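Local coordinates for protein ribosomal RNA small subunit methyltransferase Nep1 (Archaeoglobus fulgidus, PDB 3O7B) that probably methylates the N1 atom of a specific pseudouridine in 16S ribosomal RNA, using S-adenosyl-L-methionine, during ribosome biogenesis, at residues A[30-35]-A[107-112]; A[41-46]-A[75-80]; A[170-175]-A[215-220]. All blocks are in the same frame, centred on the assembly; numbering follows the deposited sequence. Where two conformers were deposited one is given.

How the contacts relate
The three contacts sample one chain of a homodimeric SPOUT-class methyltransferase from its sheet outward. Contact 1 joins two parallel strands near the middle of the chain, and contact 3 closes the far edge of the same sheet around the adenine of S-adenosylhomocysteine; their centres lie about 17 Å apart. They touch where Leu-33 CD1 packs on Leu-171 CD1, 3.6 Å away, and the side chain of Leu-33 is about 7 Å from the bound S-adenosylhomocysteine. Contact 2, nested along the chain inside the loop closed by contact 1, pairs two peripheral loops about 32 Å, centre to centre, from contact 3; Met-75 lies about 7 Å, side chain to side chain, from Arg-86, predicted to interact with the substrate rRNA.

Contact 1. Residues A[30-35]-A[107-112]; sequences FVFLEA and VYVHTL
Phe-32 and Val-109 form one of the parallel beta bridges that join strand 28-35 to strand 105-111 in the central sheet, close to the middle of the chain, and just beyond them the register slips by one residue at a beta bulge. The strand axes run 4.7 Å apart at an angle of 16°. Before the slip the pairing is regular: Phe-30 O receives Tyr-108 N, Tyr-108 O receives Phe-32 N, and Phe-32 O receives His-110 N, the last at 2.8 Å. Glu-34 then turns the chain with positive phi (52°), after which Ala-35 N reaches His-110 O and Leu-112 N reaches Ala-35 O, so that Ala-35 pairs with Thr-111.

His-110 fills the corner. Its chi1 of 157° carries the imidazole away from its own backbone N, and the ring lies alongside the turn at Leu-33 and Glu-34. Glu-34 N sits near the ring plane at its edge, so close to CD2 of His-110 that the modelled ring orientation is doubtful. As modelled, His-110 CD2 is 4.0 Å from Leu-33 CD2. The Glu-34 side chain runs beside the imidazole, pointing the same way, while the Leu-112 side chain crosses that of Glu-34 at about a right angle, Leu-112 CD2 3.7 Å from Glu-34 CB. Outside the two strands, the Glu-34 carboxylate is held by Lys-83, Thr-205 and the backbone N of Phe-202, which together would probably stabilise a buried negative charge. On the face shared by Phe-32 and Val-109, Val-109 CG2 meets the edge of the Phe-32 ring; Ala-35, past the corner, brings CB to 3.5 Å from Val-109 CG1.

Helix 87-98 covers Phe-30, Phe-32 and Val-107; Val-31 and Tyr-108, across the sheet, pack on helix 160-163. Strand 189-194 bonds to the other edge of strand 28-35, and strand 116-119 flanks 105-111.

Contact 2. Residues A[41-46]-A[75-80]; sequences PQKIRG and MKSLEF
Apolar side chains from two loops, 41-46 and 75-80, converge on one methyl group, Leu-78 CD2. Pro-41 brings CG to 3.9 Å from it, the proline ring and the leucine branch crossing at about a right angle. Ile-44 also lies across the leucine, with CG2 4.0 Å from the same CD2, while its other branch extends the patch as CD1 meets Met-75 CG at 4.3 Å. Ile-44 CG2 also makes a van der Waals contact with Ser-77 OG at 3.7 Å. The aliphatic end of Lys-43 completes the cluster, its CE 3.9 Å from Leu-78 CD2.

Polar contact comes from the tip of that lysine. A chi1 of 68° starts the chain between the backbone N and carbonyl carbon, and the extended chain beyond takes NZ of Lys-43 to Ser-77 O, a 2.9 Å hydrogen bond whose donor sits above the carbonyl plane.

Each loop is braced locally: Met-75 to Leu-78 form a type I beta turn, and 42-44 is a short 3-10 segment. Arg-84 packs on both Pro-41 and Leu-78. The pair of loops thus links the connection from strand 28-35 to helix 48-57 with the one from helix 68-71 to helix 87-98.

Contact 3. Residues A[170-175]-A[215-220]; sequences LLFREK and VSLGTE. With SAH (S-adenosyl-L-homocysteine), chain C; TYR (tyrosine), chain B.
Phe-172 and Val-215 form a parallel beta bridge at the end of strands 168-172 and 212-215, where the SPOUT fold, with its trefoil-knotted cofactor site, receives the adenine of S-adenosylhomocysteine. Phe-172, Val-215 and Leu-217 make the tight, apolar and buried part. Val-215 lies over one face of the Phe-172 ring in a CH-pi contact, CB 4.2 Å from the centroid, and its CG1 comes 3.5 Å from Phe-172 CE1; Phe-181, Val-227 and Val-231, from helices 181-184 and 224-239, pack on Phe-172. Hydrogen bonds from Val-215 N to Leu-171 O and Arg-173 N to Val-215 O join the strand end and the chain just beyond it. Ser-216 OG donates to Glu-174 O and accepts from Gly-218 N, an ST turn.

Toward solvent the grip relaxes. The extended Glu-174 side chain lies alongside the 218-220 backbone without a hydrogen bond to it, and Thr-219 CG2 is 3.8 Å from OH of the bound tyrosine. Pro-101 of the second subunit packs on Glu-220.

Backbone atoms read the ligand: its O2' donates to Phe-172 O at 2.6 Å, N6 to Gly-218 O and Glu-220 O, while Leu-217 N points at N1 with an N-H...N angle of 171° over 2.9 Å.

Contact 1. Residues A[30-35]-A[107-112]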
loop_
_atom_site.group_PDB
_atom_site.type_symbol
_atom_site.label_atom_id
_atom_site.label_comp_id
_atom_site.label_asym_id
_atom_site.label_seq_id
_atom_site.Cartn_x
_atom_site.Cartn_y
_atom_site.Cartn_z
ATOM N N PHE A 30 8.580 -15.531 -1.322
ATOM C CA PHE A 30 7.221 -15.076 -1.509
ATOM C C PHE A 30 6.976 -14.912 -2.983
ATOM O O PHE A 30 7.831 -14.345 -3.690
ATOM C CB PHE A 30 7.011 -13.718 -0.829
ATOM C CG PHE A 30 6.831 -13.798 0.653
ATOM C CD1 PHE A 30 5.566 -13.599 1.224
ATOM C CD2 PHE A 30 7.925 -14.033 1.498
ATOM C CE1 PHE A 30 5.395 -13.633 2.607
ATOM C CE2 PHE A 30 7.745 -14.081 2.897
ATOM C CZ PHE A 30 6.482 -13.888 3.430
ATOM N N VAL A 31 5.852 -15.448 -3.465
ATOM C CA VAL A 31 5.499 -15.385 -4.863
ATOM C C VAL A 31 4.121 -14.771 -5.006
ATOM O O VAL A 31 3.128 -15.331 -4.510
ATOM C CB VAL A 31 5.489 -16.806 -5.533
ATOM C CG1 VAL A 31 5.237 -16.698 -7.014
ATOM C CG2 VAL A 31 6.788 -17.539 -5.231
ATOM N N PHE A 32 4.037 -13.636 -5.695
ATOM C CA PHE A 32 2.747 -13.065 -6.039
ATOM C C PHE A 32 2.281 -13.659 -7.335
ATOM O O PHE A 32 3.013 -13.637 -8.331
ATOM C CB PHE A 32 2.824 -11.534 -6.068
ATOM C CG PHE A 32 3.124 -10.951 -4.711
ATOM C CD1 PHE A 32 2.157 -10.970 -3.713
ATOM C CD2 PHE A 32 4.393 -10.435 -4.416
ATOM C CE1 PHE A 32 2.440 -10.499 -2.425
ATOM C CE2 PHE A 32 4.674 -9.939 -3.123
ATOM C CZ PHE A 32 3.687 -9.972 -2.141
ATOM N N LEU A 33 1.084 -14.227 -7.299
ATOM C CA LEU A 33 0.545 -15.005 -8.430
ATOM C C LEU A 33 -0.421 -14.235 -9.280
ATOM O O LEU A 33 -1.276 -13.481 -8.772
ATOM C CB LEU A 33 -0.157 -16.259 -7.911
ATOM C CG LEU A 33 0.701 -17.290 -7.209
ATOM C CD1 LEU A 33 -0.203 -18.430 -6.760
ATOM C CD2 LEU A 33 1.829 -17.827 -8.127
ATOM N N GLU A 34 -0.321 -14.434 -10.595
ATOM C CA GLU A 34 -1.235 -13.823 -11.554
ATOM C C GLU A 34 -1.324 -12.312 -11.332
ATOM O O GLU A 34 -2.409 -11.709 -11.393
ATOM C CB GLU A 34 -2.618 -14.490 -11.508
ATOM C CG GLU A 34 -2.586 -15.938 -12.007
ATOM C CD GLU A 34 -3.936 -16.594 -11.984
ATOM O OE1 GLU A 34 -4.957 -15.873 -11.956
ATOM O OE2 GLU A 34 -3.962 -17.847 -12.016
ATOM N N ALA A 35 -0.164 -11.696 -11.108
ATOM C CA ALA A 35 -0.153 -10.243 -10.900
ATOM C C ALA A 35 -0.647 -9.534 -12.141
ATOM O O ALA A 35 -0.332 -9.907 -13.288
ATOM C CB ALA A 35 1.216 -9.760 -10.508
ATOM N N VAL A 107 11.929 -12.888 -3.466
ATOM C CA VAL A 107 10.656 -12.342 -3.921
ATOM C C VAL A 107 10.491 -12.492 -5.415
ATOM O O VAL A 107 11.377 -12.110 -6.196
ATOM C CB VAL A 107 10.543 -10.837 -3.550
ATOM C CG1 VAL A 107 9.250 -10.238 -4.080
ATOM C CG2 VAL A 107 10.632 -10.685 -2.059
ATOM N N TYR A 108 9.362 -13.075 -5.822
ATOM C CA TYR A 108 9.025 -13.227 -7.219
ATOM C C TYR A 108 7.644 -12.711 -7.513
ATOM O O TYR A 108 6.756 -12.759 -6.644
ATOM C CB TYR A 108 9.041 -14.712 -7.630
ATOM C CG TYR A 108 10.390 -15.371 -7.522
ATOM C CD1 TYR A 108 11.261 -15.359 -8.604
ATOM C CD2 TYR A 108 10.802 -15.972 -6.342
ATOM C CE1 TYR A 108 12.502 -15.970 -8.526
ATOM C CE2 TYR A 108 12.049 -16.595 -6.260
ATOM C CZ TYR A 108 12.885 -16.577 -7.366
ATOM O OH TYR A 108 14.140 -17.172 -7.329
ATOM N N VAL A 109 7.456 -12.260 -8.745
ATOM C CA VAL A 109 6.149 -11.880 -9.235
ATOM C C VAL A 109 5.876 -12.730 -10.476
ATOM O O VAL A 109 6.673 -12.736 -11.417
ATOM C CB VAL A 109 6.083 -10.372 -9.587
ATOM C CG1 VAL A 109 4.727 -10.019 -10.215
ATOM C CG2 VAL A 109 6.327 -9.522 -8.348
ATOM N N HIS A 110 4.781 -13.490 -10.445
ATOM C CA HIS A 110 4.295 -14.229 -11.593
ATOM C C HIS A 110 3.153 -13.412 -12.163
ATOM O O HIS A 110 2.234 -13.034 -11.418
ATOM C CB HIS A 110 3.853 -15.614 -11.089
ATOM C CG HIS A 110 2.855 -16.318 -11.948
ATOM N ND1 HIS A 110 3.191 -17.129 -13.017
ATOM C CD2 HIS A 110 1.508 -16.381 -11.826
ATOM C CE1 HIS A 110 2.079 -17.642 -13.524
ATOM N NE2 HIS A 110 1.047 -17.203 -12.822
ATOM N N THR A 111 3.209 -13.085 -13.442
ATOM C CA THR A 111 2.171 -12.244 -14.030
ATOM C C THR A 111 1.022 -13.081 -14.605
ATOM O O THR A 111 1.153 -14.311 -14.773
ATOM C CB THR A 111 2.707 -11.327 -15.133
ATOM O OG1 THR A 111 2.987 -12.132 -16.290
ATOM C CG2 THR A 111 3.969 -10.609 -14.694
ATOM N N LEU A 112 -0.081 -12.403 -14.921
ATOM C CA LEU A 112 -1.247 -13.035 -15.555
ATOM C C LEU A 112 -0.900 -13.757 -16.833
ATOM O O LEU A 112 -1.626 -14.672 -17.229
ATOM C CB LEU A 112 -2.292 -11.988 -15.912
ATOM C CG LEU A 112 -3.157 -11.476 -14.786
ATOM C CD1 LEU A 112 -3.922 -10.257 -15.281
ATOM C CD2 LEU A 112 -4.107 -12.576 -14.330
#

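Contact 2. Residues A[41-46]-A[75-80]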
loop_
_atom_site.group_PDB
_atom_site.type_symbol
_atom_site.label_atom_id
_atom_site.label_comp_id
_atom_site.label_asym_id
_atom_site.label_seq_id
_atom_site.Cartn_x
_atom_site.Cartn_y
_atom_site.Cartn_z
ATOM N N PRO A 41 -2.376 -4.670 -24.461
ATOM C CA PRO A 41 -2.476 -5.703 -25.495
ATOM C C PRO A 41 -2.658 -5.120 -26.892
ATOM O O PRO A 41 -3.308 -4.086 -27.075
ATOM C CB PRO A 41 -3.721 -6.501 -25.086
ATOM C CG PRO A 41 -3.868 -6.262 -23.641
ATOM C CD PRO A 41 -3.428 -4.833 -23.448
ATOM N N GLN A 42 -2.076 -5.822 -27.861
ATOM C CA GLN A 42 -1.999 -5.408 -29.256
ATOM C C GLN A 42 -3.336 -4.926 -29.805
ATOM O O GLN A 42 -3.414 -3.860 -30.421
ATOM C CB GLN A 42 -1.509 -6.590 -30.108
ATOM C CG GLN A 42 -0.619 -7.620 -29.369
ATOM C CD GLN A 42 -1.309 -8.290 -28.165
ATOM O OE1 GLN A 42 -2.503 -8.635 -28.214
ATOM N NE2 GLN A 42 -0.557 -8.463 -27.078
ATOM N N LYS A 43 -4.379 -5.712 -29.560
ATOM C CA LYS A 43 -5.666 -5.540 -30.229
ATOM C C LYS A 43 -6.481 -4.323 -29.783
ATOM O O LYS A 43 -7.484 -3.984 -30.410
ATOM C CB LYS A 43 -6.500 -6.817 -30.101
ATOM C CG LYS A 43 -6.974 -7.132 -28.691
ATOM C CD LYS A 43 -7.842 -8.381 -28.681
ATOM C CE LYS A 43 -8.738 -8.438 -27.455
ATOM N NZ LYS A 43 -9.758 -9.519 -27.585
ATOM N N ILE A 44 -6.059 -3.667 -28.703
ATOM C CA ILE A 44 -6.766 -2.475 -28.221
ATOM C C ILE A 44 -5.929 -1.192 -28.336
ATOM O O ILE A 44 -6.355 -0.121 -27.901
ATOM C CB ILE A 44 -7.323 -2.662 -26.767
ATOM C CG1 ILE A 44 -6.182 -2.759 -25.736
ATOM C CG2 ILE A 44 -8.272 -3.866 -26.695
ATOM C CD1 ILE A 44 -6.627 -2.533 -24.302
ATOM N N ARG A 45 -4.757 -1.304 -28.957
ATOM C CA ARG A 45 -3.816 -0.178 -29.062
ATOM C C ARG A 45 -4.310 0.992 -29.917
ATOM O O ARG A 45 -3.797 2.111 -29.802
ATOM C CB ARG A 45 -2.440 -0.661 -29.535
ATOM C CG ARG A 45 -1.708 -1.456 -28.473
ATOM C CD ARG A 45 -0.380 -2.011 -28.950
ATOM N NE ARG A 45 0.142 -2.991 -27.995
ATOM C CZ ARG A 45 1.063 -3.911 -28.271
ATOM N NH1 ARG A 45 1.597 -3.994 -29.486
ATOM N NH2 ARG A 45 1.452 -4.755 -27.327
ATOM N N GLY A 46 -5.304 0.726 -30.762
ATOM C CA GLY A 46 -5.896 1.745 -31.626
ATOM C C GLY A 46 -7.126 2.419 -31.048
ATOM O O GLY A 46 -7.649 3.365 -31.636
ATOM N N MET A 75 -10.886 -1.570 -22.756
ATOM C CA MET A 75 -10.668 -2.946 -22.301
ATOM C C MET A 75 -11.855 -3.885 -22.462
ATOM O O MET A 75 -11.773 -5.051 -22.084
ATOM C CB MET A 75 -10.205 -2.957 -20.838
ATOM C CG MET A 75 -8.813 -2.369 -20.649
ATOM S SD MET A 75 -8.414 -2.024 -18.920
ATOM C CE MET A 75 -8.318 -3.674 -18.240
ATOM N N LYS A 76 -12.943 -3.383 -23.048
ATOM C CA LYS A 76 -14.201 -4.132 -23.116
ATOM C C LYS A 76 -14.075 -5.498 -23.797
ATOM O O LYS A 76 -14.742 -6.461 -23.385
ATOM C CB LYS A 76 -15.303 -3.289 -23.778
ATOM C CG LYS A 76 -15.751 -2.081 -22.960
ATOM C CD LYS A 76 -16.585 -1.112 -23.807
ATOM C CE LYS A 76 -16.665 0.261 -23.159
ATOM N NZ LYS A 76 -17.422 1.214 -24.013
ATOM N N SER A 77 -13.201 -5.594 -24.798
ATOM C CA SER A 77 -13.041 -6.821 -25.586
ATOM C C SER A 77 -12.017 -7.824 -25.052
ATOM O O SER A 77 -11.817 -8.885 -25.641
ATOM C CB SER A 77 -12.679 -6.471 -27.027
ATOM O OG SER A 77 -11.383 -5.899 -27.101
ATOM N N LEU A 78 -11.343 -7.482 -23.957
ATOM C CA LEU A 78 -10.290 -8.352 -23.427
ATOM C C LEU A 78 -10.837 -9.608 -22.746
ATOM O O LEU A 78 -11.865 -9.547 -22.081
ATOM C CB LEU A 78 -9.402 -7.581 -22.438
ATOM C CG LEU A 78 -8.548 -6.425 -22.961
ATOM C CD1 LEU A 78 -7.702 -5.917 -21.793
ATOM C CD2 LEU A 78 -7.649 -6.852 -24.115
ATOM N N GLU A 79 -10.138 -10.731 -22.905
ATOM C CA GLU A 79 -10.433 -11.948 -22.143
ATOM C C GLU A 79 -9.989 -11.792 -20.688
ATOM O O GLU A 79 -9.087 -11.001 -20.400
ATOM C CB GLU A 79 -9.745 -13.170 -22.769
ATOM C CG GLU A 79 -10.188 -13.476 -24.203
ATOM C CD GLU A 79 -11.655 -13.871 -24.307
ATOM O OE1 GLU A 79 -12.141 -14.649 -23.449
ATOM O OE2 GLU A 79 -12.324 -13.408 -25.257
ATOM N N PHE A 80 -10.609 -12.559 -19.794
ATOM C CA PHE A 80 -10.390 -12.471 -18.338
ATOM C C PHE A 80 -10.208 -11.030 -17.836
ATOM O O PHE A 80 -9.324 -10.741 -17.005
ATOM C CB PHE A 80 -9.279 -13.429 -17.841
ATOM C CG PHE A 80 -7.947 -13.298 -18.560
ATOM C CD1 PHE A 80 -6.935 -12.476 -18.056
ATOM C CD2 PHE A 80 -7.676 -14.056 -19.708
ATOM C CE1 PHE A 80 -5.693 -12.363 -18.712
ATOM C CE2 PHE A 80 -6.447 -13.949 -20.366
ATOM C CZ PHE A 80 -5.454 -13.104 -19.868
#

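Contact 3. Residues A[170-175]-A[215-220]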
loop_
_atom_site.group_PDB
_atom_site.type_symbol
_atom_site.label_atom_id
_atom_site.label_comp_id
_atom_site.label_asym_id
_atom_site.label_seq_id
_atom_site.Cartn_x
_atom_site.Cartn_y
_atom_site.Cartn_z
ATOM N N LEU A 170 2.901 -22.999 -0.130
ATOM C CA LEU A 170 1.731 -22.666 0.679
ATOM C C LEU A 170 0.888 -21.709 -0.132
ATOM O O LEU A 170 1.316 -20.571 -0.387
ATOM C CB LEU A 170 2.175 -22.037 2.000
ATOM C CG LEU A 170 3.206 -22.788 2.828
ATOM C CD1 LEU A 170 3.610 -21.951 4.039
ATOM C CD2 LEU A 170 2.650 -24.160 3.290
ATOM N N LEU A 171 -0.262 -22.164 -0.619
ATOM C CA LEU A 171 -1.141 -21.349 -1.440
ATOM C C LEU A 171 -2.237 -20.791 -0.553
ATOM O O LEU A 171 -3.025 -21.537 0.037
ATOM C CB LEU A 171 -1.770 -22.160 -2.584
ATOM C CG LEU A 171 -2.728 -21.395 -3.482
ATOM C CD1 LEU A 171 -1.994 -20.263 -4.234
ATOM C CD2 LEU A 171 -3.432 -22.323 -4.472
ATOM N N PHE A 172 -2.276 -19.473 -0.436
ATOM C CA PHE A 172 -3.298 -18.845 0.387
ATOM C C PHE A 172 -4.563 -18.659 -0.432
ATOM O O PHE A 172 -4.560 -18.003 -1.469
ATOM C CB PHE A 172 -2.729 -17.560 1.020
ATOM C CG PHE A 172 -1.765 -17.865 2.126
ATOM C CD1 PHE A 172 -2.212 -18.001 3.450
ATOM C CD2 PHE A 172 -0.428 -18.130 1.857
ATOM C CE1 PHE A 172 -1.341 -18.373 4.471
ATOM C CE2 PHE A 172 0.453 -18.495 2.872
ATOM C CZ PHE A 172 -0.008 -18.623 4.188
ATOM N N ARG A 173 -5.637 -19.329 0.002
ATOM C CA ARG A 173 -6.958 -19.173 -0.614
ATOM C C ARG A 173 -8.009 -19.378 0.460
ATOM O O ARG A 173 -7.815 -20.165 1.387
ATOM C CB ARG A 173 -7.269 -20.185 -1.734
ATOM C CG ARG A 173 -6.202 -21.131 -2.170
ATOM C CD ARG A 173 -6.832 -22.284 -2.982
ATOM N NE ARG A 173 -7.572 -21.831 -4.156
ATOM C CZ ARG A 173 -7.883 -22.603 -5.199
ATOM N NH1 ARG A 173 -7.526 -23.883 -5.227
ATOM N NH2 ARG A 173 -8.545 -22.092 -6.222
ATOM N N GLU A 174 -9.131 -18.687 0.287
ATOM C CA GLU A 174 -10.258 -18.760 1.204
ATOM C C GLU A 174 -10.736 -20.192 1.454
ATOM O O GLU A 174 -11.045 -20.538 2.589
ATOM C CB GLU A 174 -11.403 -17.897 0.685
ATOM C CG GLU A 174 -12.609 -17.851 1.618
ATOM C CD GLU A 174 -13.738 -17.013 1.071
ATOM O OE1 GLU A 174 -13.537 -16.337 0.035
ATOM O OE2 GLU A 174 -14.834 -17.033 1.682
ATOM N N LYS A 175 -10.757 -21.019 0.409
ATOM C CA LYS A 175 -11.282 -22.392 0.521
ATOM C C LYS A 175 -10.303 -23.388 1.152
ATOM O O LYS A 175 -10.624 -24.571 1.318
ATOM C CB LYS A 175 -11.755 -22.908 -0.847
ATOM C CG LYS A 175 -10.640 -23.067 -1.881
ATOM C CD LYS A 175 -10.998 -24.060 -2.979
ATOM C CE LYS A 175 -10.691 -25.485 -2.531
ATOM N NZ LYS A 175 -10.328 -26.366 -3.670
ATOM N N VAL A 215 -4.041 -22.860 2.269
ATOM C CA VAL A 215 -4.172 -22.296 3.614
ATOM C C VAL A 215 -5.172 -21.146 3.604
ATOM O O VAL A 215 -5.064 -20.204 2.795
ATOM C CB VAL A 215 -2.809 -21.790 4.160
ATOM C CG1 VAL A 215 -2.950 -21.276 5.597
ATOM C CG2 VAL A 215 -1.734 -22.890 4.069
ATOM N N SER A 216 -6.169 -21.247 4.483
ATOM C CA SER A 216 -7.164 -20.198 4.634
ATOM C C SER A 216 -6.892 -19.391 5.904
ATOM O O SER A 216 -6.456 -19.932 6.922
ATOM C CB SER A 216 -8.579 -20.780 4.683
ATOM O OG SER A 216 -9.531 -19.733 4.812
ATOM N N LEU A 217 -7.119 -18.084 5.820
ATOM C CA LEU A 217 -7.023 -17.216 6.992
ATOM C C LEU A 217 -8.380 -17.023 7.671
ATOM O O LEU A 217 -8.444 -16.590 8.820
ATOM C CB LEU A 217 -6.443 -15.853 6.613
ATOM C CG LEU A 217 -5.022 -15.861 6.048
ATOM C CD1 LEU A 217 -4.622 -14.432 5.671
ATOM C CD2 LEU A 217 -4.030 -16.470 7.028
ATOM N N GLY A 218 -9.452 -17.344 6.962
ATOM C CA GLY A 218 -10.800 -17.149 7.500
ATOM C C GLY A 218 -11.899 -17.327 6.474
ATOM O O GLY A 218 -11.631 -17.572 5.293
ATOM N N THR A 219 -13.137 -17.149 6.938
ATOM C CA THR A 219 -14.360 -17.440 6.176
ATOM C C THR A 219 -14.804 -16.330 5.216
ATOM O O THR A 219 -15.954 -16.323 4.758
ATOM C CB THR A 219 -15.545 -17.719 7.144
ATOM O OG1 THR A 219 -15.870 -16.518 7.865
ATOM C CG2 THR A 219 -15.184 -18.810 8.140
ATOM N N GLU A 220 -13.901 -15.399 4.918
ATOM C CA GLU A 220 -14.210 -14.223 4.092
ATOM C C GLU A 220 -13.114 -14.063 3.046
ATOM O O GLU A 220 -12.006 -14.567 3.244
ATOM C CB GLU A 220 -14.239 -12.944 4.946
ATOM C CG GLU A 220 -14.860 -13.065 6.338
ATOM C CD GLU A 220 -14.275 -12.053 7.322
ATOM O OE1 GLU A 220 -13.546 -12.473 8.259
ATOM O OE2 GLU A 220 -14.533 -10.841 7.137
HETATM N N SAH C . -10.276 -15.031 -5.416
HETATM C CA SAH C . -10.561 -13.662 -4.894
HETATM C CB SAH C . -9.839 -12.629 -5.750
HETATM C CG SAH C . -8.379 -12.434 -5.350
HETATM S SD SAH C . -8.176 -11.925 -3.615
HETATM C C SAH C . -12.057 -13.366 -4.838
HETATM O O SAH C . -12.880 -14.247 -5.098
HETATM C "C5'" SAH C . -6.375 -11.829 -3.426
HETATM C "C4'" SAH C . -5.649 -13.034 -2.839
HETATM O "O4'" SAH C . -5.738 -13.068 -1.427
HETATM C "C3'" SAH C . -6.198 -14.384 -3.262
HETATM O "O3'" SAH C . -5.789 -14.730 -4.562
HETATM C "C2'" SAH C . -5.626 -15.282 -2.196
HETATM O "O2'" SAH C . -4.252 -15.575 -2.470
HETATM C "C1'" SAH C . -5.682 -14.406 -0.958
HETATM N N9 SAH C . -6.863 -14.597 -0.075
HETATM C C8 SAH C . -8.062 -13.922 -0.122
HETATM N N7 SAH C . -8.848 -14.374 0.890
HETATM C C5 SAH C . -8.157 -15.295 1.592
HETATM C C6 SAH C . -8.468 -16.070 2.703
HETATM N N6 SAH C . -9.664 -15.975 3.308
HETATM N N1 SAH C . -7.533 -16.944 3.205
HETATM C C2 SAH C . -6.298 -17.078 2.597
HETATM N N3 SAH C . -5.999 -16.312 1.492
HETATM C C4 SAH C . -6.909 -15.449 0.989
HETATM N N TYR B . -8.771 -17.414 12.257
HETATM C CA TYR B . -9.834 -18.444 12.072
HETATM C C TYR B . -10.319 -18.947 13.433
HETATM O O TYR B . -9.558 -18.976 14.405
HETATM C CB TYR B . -9.300 -19.614 11.237
HETATM C CG TYR B . -10.267 -20.160 10.200
HETATM C CD1 TYR B . -11.567 -20.534 10.547
HETATM C CD2 TYR B . -9.868 -20.325 8.871
HETATM C CE1 TYR B . -12.450 -21.045 9.597
HETATM C CE2 TYR B . -10.744 -20.836 7.911
HETATM C CZ TYR B . -12.032 -21.194 8.283
HETATM O OH TYR B . -12.905 -21.699 7.344
HETATM O OXT TYR B . -11.481 -19.336 13.601
#